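Local coordinates for HIAXHD3 (Humicola insolens, PDB 3ZXK), which probably removes arabinofuranose side chains from xylan as a family 43 exo-acting arabinofuranosidase, at residues H58-P61 with R62-G66; D322-G326 with T327-E331. All blocks are in the same frame, centred on the assembly; numbering follows the deposited sequence.

Contact 1 of 2, residues H58-P61 with R62-G66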
loop_
_atom_site.group_PDB
_atom_site.type_symbol
_atom_site.label_atom_id
_atom_site.label_comp_id
_atom_site.label_asym_id
_atom_site.label_seq_id
_atom_site.Cartn_x
_atom_site.Cartn_y
_atom_site.Cartn_z
ATOM N N HIS A 58 1.006 -6.624 -8.674
ATOM C CA HIS A 58 -0.080 -5.700 -8.348
ATOM C C HIS A 58 -1.267 -6.102 -9.181
ATOM O O HIS A 58 -1.129 -6.385 -10.371
ATOM C CB HIS A 58 0.247 -4.269 -8.739
ATOM C CG HIS A 58 1.174 -3.539 -7.792
ATOM N ND1 HIS A 58 2.506 -3.792 -7.722
ATOM C CD2 HIS A 58 0.913 -2.528 -6.874
ATOM C CE1 HIS A 58 3.078 -2.939 -6.840
ATOM N NE2 HIS A 58 2.110 -2.178 -6.308
ATOM N N SER A 59 -2.457 -6.102 -8.587
ATOM C CA SER A 59 -3.671 -6.552 -9.327
ATOM C C SER A 59 -4.195 -5.547 -10.360
ATOM O O SER A 59 -4.930 -5.936 -11.257
ATOM C CB SER A 59 -4.796 -6.862 -8.336
ATOM O OG SER A 59 -4.453 -7.965 -7.546
ATOM N N VAL A 60 -3.831 -4.269 -10.193
ATOM C CA VAL A 60 -4.316 -3.238 -11.126
ATOM C C VAL A 60 -3.107 -2.530 -11.748
ATOM O O VAL A 60 -2.633 -1.508 -11.248
ATOM C CB VAL A 60 -5.303 -2.281 -10.421
ATOM C CG1 VAL A 60 -5.914 -1.292 -11.418
ATOM C CG2 VAL A 60 -6.427 -3.055 -9.749
ATOM N N PRO A 61 -2.579 -3.077 -12.845
ATOM C CA PRO A 61 -1.329 -2.521 -13.377
ATOM C C PRO A 61 -1.420 -1.069 -13.821
ATOM O O PRO A 61 -0.391 -0.385 -13.807
ATOM C CB PRO A 61 -0.980 -3.455 -14.543
ATOM C CG PRO A 61 -2.171 -4.340 -14.769
ATOM C CD PRO A 61 -2.893 -4.394 -13.441
ATOM N N ARG A 62 -2.594 -0.609 -14.239
ATOM C CA ARG A 62 -2.805 0.820 -14.503
ATOM C C ARG A 62 -4.241 1.071 -14.103
ATOM O O ARG A 62 -5.111 0.270 -14.441
ATOM C CB ARG A 62 -2.593 1.156 -15.975
ATOM C CG ARG A 62 -2.827 2.617 -16.316
ATOM C CD ARG A 62 -2.442 2.889 -17.762
ATOM N NE ARG A 62 -2.671 4.293 -18.114
ATOM C CZ ARG A 62 -1.762 5.254 -17.990
ATOM N NH1 ARG A 62 -0.531 4.962 -17.555
ATOM N NH2 ARG A 62 -2.086 6.507 -18.304
ATOM N N LEU A 63 -4.498 2.162 -13.391
ATOM C CA LEU A 63 -5.824 2.420 -12.838
ATOM C C LEU A 63 -6.745 2.755 -13.994
ATOM O O LEU A 63 -6.446 3.629 -14.776
ATOM C CB LEU A 63 -5.758 3.573 -11.814
ATOM C CG LEU A 63 -4.653 3.402 -10.739
ATOM C CD1 LEU A 63 -4.755 4.500 -9.682
ATOM C CD2 LEU A 63 -4.733 2.042 -10.053
ATOM N N ASN A 64 -7.873 2.056 -14.094
ATOM C CA ASN A 64 -8.831 2.236 -15.186
ATOM C C ASN A 64 -10.180 2.774 -14.723
ATOM O O ASN A 64 -11.224 2.459 -15.303
ATOM C CB ASN A 64 -9.017 0.902 -15.923
ATOM C CG ASN A 64 -9.690 -0.176 -15.061
ATOM O OD1 ASN A 64 -9.364 -0.354 -13.876
ATOM N ND2 ASN A 64 -10.610 -0.923 -15.672
ATOM N N PHE A 65 -10.149 3.621 -13.719
ATOM C CA PHE A 65 -11.363 4.024 -13.034
ATOM C C PHE A 65 -11.893 5.375 -13.484
ATOM O O PHE A 65 -12.893 5.862 -12.948
ATOM C CB PHE A 65 -11.136 4.055 -11.531
ATOM C CG PHE A 65 -10.397 2.860 -10.998
ATOM C CD1 PHE A 65 -10.863 1.577 -11.274
ATOM C CD2 PHE A 65 -9.256 3.008 -10.206
ATOM C CE1 PHE A 65 -10.214 0.452 -10.767
ATOM C CE2 PHE A 65 -8.603 1.881 -9.699
ATOM C CZ PHE A 65 -9.062 0.604 -10.000
ATOM N N GLY A 66 -11.244 5.991 -14.465
ATOM C CA GLY A 66 -11.677 7.298 -14.942
ATOM C C GLY A 66 -10.522 8.206 -15.291
ATOM O O GLY A 66 -9.374 7.975 -14.897
#
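V60 meets L63 and F65 through a single methyl, CG1, which stands 3.8 Å from L63 CD2 and 3.9 Å from F65 CZ. With CG1 anti to the backbone N (chi1 -175°), this branch is carried beside the valine's own carbonyl carbon and forward over the following residues, where it also lies 3.5 Å from R62 O. The valine and leucine side chains cross at about a right angle, while the phenylalanine ring is reached obliquely at its far end. A compact, branched valine suits this inner place in the turn.

P61, with no N-H to satisfy, bends the chain and lays its ring against W110 and W131. Further back, S59 and V60 together face G41 in a classic beta bulge, where the chain leaves outermost strand 54-58 of one blade of the five-bladed beta-propeller. The next blade supplies W99 and W110, which pack against V60, and Y108, edge-to-face with F65. R62 extends away from the apolar cluster, and its NH1 bonds to P339 O; N64 OD1 accepts from W110 NE1. No hydrogen bond joins 58-61 to 62-66, so the turn is held by apolar contact inside and by polar partners elsewhere in the protein.

Contact 2 of 2, residues D322-G326 with T327-E331; sequences DEFRG and TRFSE
F324 and F329 bring their rings together across an irregular loop that opens with an Asx turn, in the concanavalin A-like part of the chain. F324 CE1 comes 4.0 Å from F329 CE1, arriving at the edge of the F329 ring near its plane, while F329 meets the F324 ring obliquely. Both phenylalanines hold CG beside the backbone N (chi1 -66° and -72°), a setting from which the rings reach one another and pack together on L346, L354 and L372, so large flat hydrocarbon groups suit this side of the loop.

D322 makes the Asx turn: its OD1 accepts from F324 N at 2.8 Å, met on the anti side of the carboxylate. The same OD1 lies over one face of the F324 ring, offset toward the rim. The other oxygen, OD2, serves the wetter side. It is 3.7 Å from S330 OG, and two waters fill in, one joining OD2 to S330 OG and the other joining OD2 to S330 N; W333 NE1 is a further partner of OD2. An alanine here would remove both carboxylate oxygens and is likely to leave F324 N and W333 NE1 without their acceptor and the two waters held from the S330 side.

Toward the exposed bend the packing gives way. G326 and T327 turn the chain, G326 at a positive phi that glycine adopts readily. R325 points away from 327-331, and its charge is paired with E323 through a salt bridge whose NH2-to-OE1 hydrogen bond is nearly straight, OE1 lying in the guanidinium plane. Across the mouth of the bend the two limbs of the loop are bridged by a water, which donates to R325 O and to R328 O at 2.8 Å each.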
loop_
_atom_site.group_PDB
_atom_site.type_symbol
_atom_site.label_atom_id
_atom_site.label_comp_id
_atom_site.label_asym_id
_atom_site.label_seq_id
_atom_site.Cartn_x
_atom_site.Cartn_y
_atom_site.Cartn_z
ATOM N N ASP A 322 18.591 -0.670 -5.830
ATOM C CA ASP A 322 17.836 -0.765 -7.070
ATOM C C ASP A 322 18.434 0.189 -8.077
ATOM O O ASP A 322 18.368 1.409 -7.918
ATOM C CB ASP A 322 16.352 -0.436 -6.815
ATOM C CG ASP A 322 15.463 -0.765 -8.018
ATOM O OD1 ASP A 322 15.988 -0.912 -9.162
ATOM O OD2 ASP A 322 14.244 -0.866 -7.808
ATOM N N GLU A 323 19.045 -0.391 -9.103
ATOM C CA GLU A 323 19.660 0.408 -10.162
ATOM C C GLU A 323 18.815 0.460 -11.437
ATOM O O GLU A 323 19.317 0.800 -12.507
ATOM C CB GLU A 323 21.107 -0.026 -10.432
ATOM C CG GLU A 323 22.016 0.426 -9.285
ATOM C CD GLU A 323 23.456 -0.013 -9.427
ATOM O OE1 GLU A 323 23.712 -1.210 -9.689
ATOM O OE2 GLU A 323 24.347 0.846 -9.250
ATOM N N PHE A 324 17.526 0.136 -11.305
ATOM C CA PHE A 324 16.545 0.290 -12.385
ATOM C C PHE A 324 16.989 -0.460 -13.623
ATOM O O PHE A 324 17.034 0.079 -14.739
ATOM C CB PHE A 324 16.284 1.776 -12.695
ATOM C CG PHE A 324 15.625 2.513 -11.554
ATOM C CD1 PHE A 324 14.273 2.288 -11.233
ATOM C CD2 PHE A 324 16.354 3.408 -10.770
ATOM C CE1 PHE A 324 13.664 2.961 -10.170
ATOM C CE2 PHE A 324 15.747 4.075 -9.701
ATOM C CZ PHE A 324 14.405 3.850 -9.402
ATOM N N ARG A 325 17.293 -1.732 -13.403
ATOM C CA ARG A 325 17.732 -2.634 -14.462
ATOM C C ARG A 325 16.563 -3.398 -15.049
ATOM O O ARG A 325 15.524 -3.504 -14.422
ATOM C CB ARG A 325 18.761 -3.608 -13.898
ATOM C CG ARG A 325 20.022 -2.908 -13.429
ATOM C CD ARG A 325 21.022 -3.896 -12.847
ATOM N NE ARG A 325 22.163 -3.185 -12.285
ATOM C CZ ARG A 325 23.359 -3.121 -12.854
ATOM N NH1 ARG A 325 23.593 -3.748 -13.999
ATOM N NH2 ARG A 325 24.329 -2.441 -12.273
ATOM N N GLY A 326 16.734 -3.910 -16.263
ATOM C CA GLY A 326 15.704 -4.736 -16.900
ATOM C C GLY A 326 14.561 -3.925 -17.477
ATOM O O GLY A 326 14.694 -2.717 -17.700
ATOM N N THR A 327 13.424 -4.581 -17.700
ATOM C CA THR A 327 12.348 -3.994 -18.492
ATOM C C THR A 327 11.174 -3.466 -17.666
ATOM O O THR A 327 10.328 -2.721 -18.181
ATOM C CB THR A 327 11.824 -5.003 -19.535
ATOM O OG1 THR A 327 11.437 -6.217 -18.875
ATOM C CG2 THR A 327 12.916 -5.334 -20.553
ATOM N N ARG A 328 11.146 -3.831 -16.383
ATOM C CA ARG A 328 10.021 -3.550 -15.505
ATOM C C ARG A 328 10.526 -3.019 -14.191
ATOM O O ARG A 328 11.637 -3.325 -13.791
ATOM C CB ARG A 328 9.253 -4.842 -15.225
ATOM C CG ARG A 328 8.713 -5.553 -16.449
ATOM C CD ARG A 328 8.171 -6.927 -16.072
ATOM N NE ARG A 328 7.229 -6.871 -14.951
ATOM C CZ ARG A 328 5.918 -6.645 -15.063
ATOM N NH1 ARG A 328 5.362 -6.439 -16.255
ATOM N NH2 ARG A 328 5.158 -6.616 -13.974
ATOM N N PHE A 329 9.690 -2.252 -13.494
ATOM C CA PHE A 329 9.988 -1.826 -12.139
ATOM C C PHE A 329 9.899 -3.004 -11.172
ATOM O O PHE A 329 9.099 -3.941 -11.359
ATOM C CB PHE A 329 9.012 -0.733 -11.669
ATOM C CG PHE A 329 9.223 0.611 -12.316
ATOM C CD1 PHE A 329 10.353 1.374 -12.030
ATOM C CD2 PHE A 329 8.270 1.127 -13.189
ATOM C CE1 PHE A 329 10.547 2.607 -12.622
ATOM C CE2 PHE A 329 8.454 2.367 -13.771
ATOM C CZ PHE A 329 9.593 3.119 -13.477
ATOM N N SER A 330 10.693 -2.946 -10.115
ATOM C CA SER A 330 10.459 -3.821 -8.982
ATOM C C SER A 330 9.061 -3.549 -8.407
ATOM O O SER A 330 8.429 -2.504 -8.678
ATOM C CB SER A 330 11.518 -3.581 -7.904
ATOM O OG SER A 330 11.085 -2.552 -7.045
ATOM N N GLU A 331 8.598 -4.467 -7.565
ATOM C CA GLU A 331 7.242 -4.401 -7.046
ATOM C C GLU A 331 7.118 -3.343 -5.959
ATOM O O GLU A 331 6.025 -3.072 -5.484
ATOM C CB GLU A 331 6.843 -5.789 -6.525
ATOM C CG GLU A 331 6.585 -6.797 -7.639
ATOM C CD GLU A 331 5.445 -6.324 -8.534
ATOM O OE1 GLU A 331 4.389 -5.909 -7.984
ATOM O OE2 GLU A 331 5.592 -6.351 -9.784
HETATM O O HOH W 1 13.221 -1.691 -5.602
HETATM O O HOH W 2 12.834 -1.206 -10.327
HETATM O O HOH W 3 13.817 -1.946 -12.835
#

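In the fold
From the N terminus, the chain leaves strand 54-58, an outermost strand of its four-stranded sheet, and contact 1 forms at once as the chain turns toward strand 87-91. The remaining sheets of the family 43 range follow before contact 2 forms, between strands 301-303 and 334-336. The two are in series, neither nested nor crossed, each a short local turn, with centres about 19 Å apart. They nevertheless meet, since H58 ND1 lies 2.8 Å from E331 OE1 in a probable hydrogen bond, while H58 NE2 bonds to E334. This histidine therefore ties the five-bladed beta-propeller to the concanavalin A-like beta-sandwich.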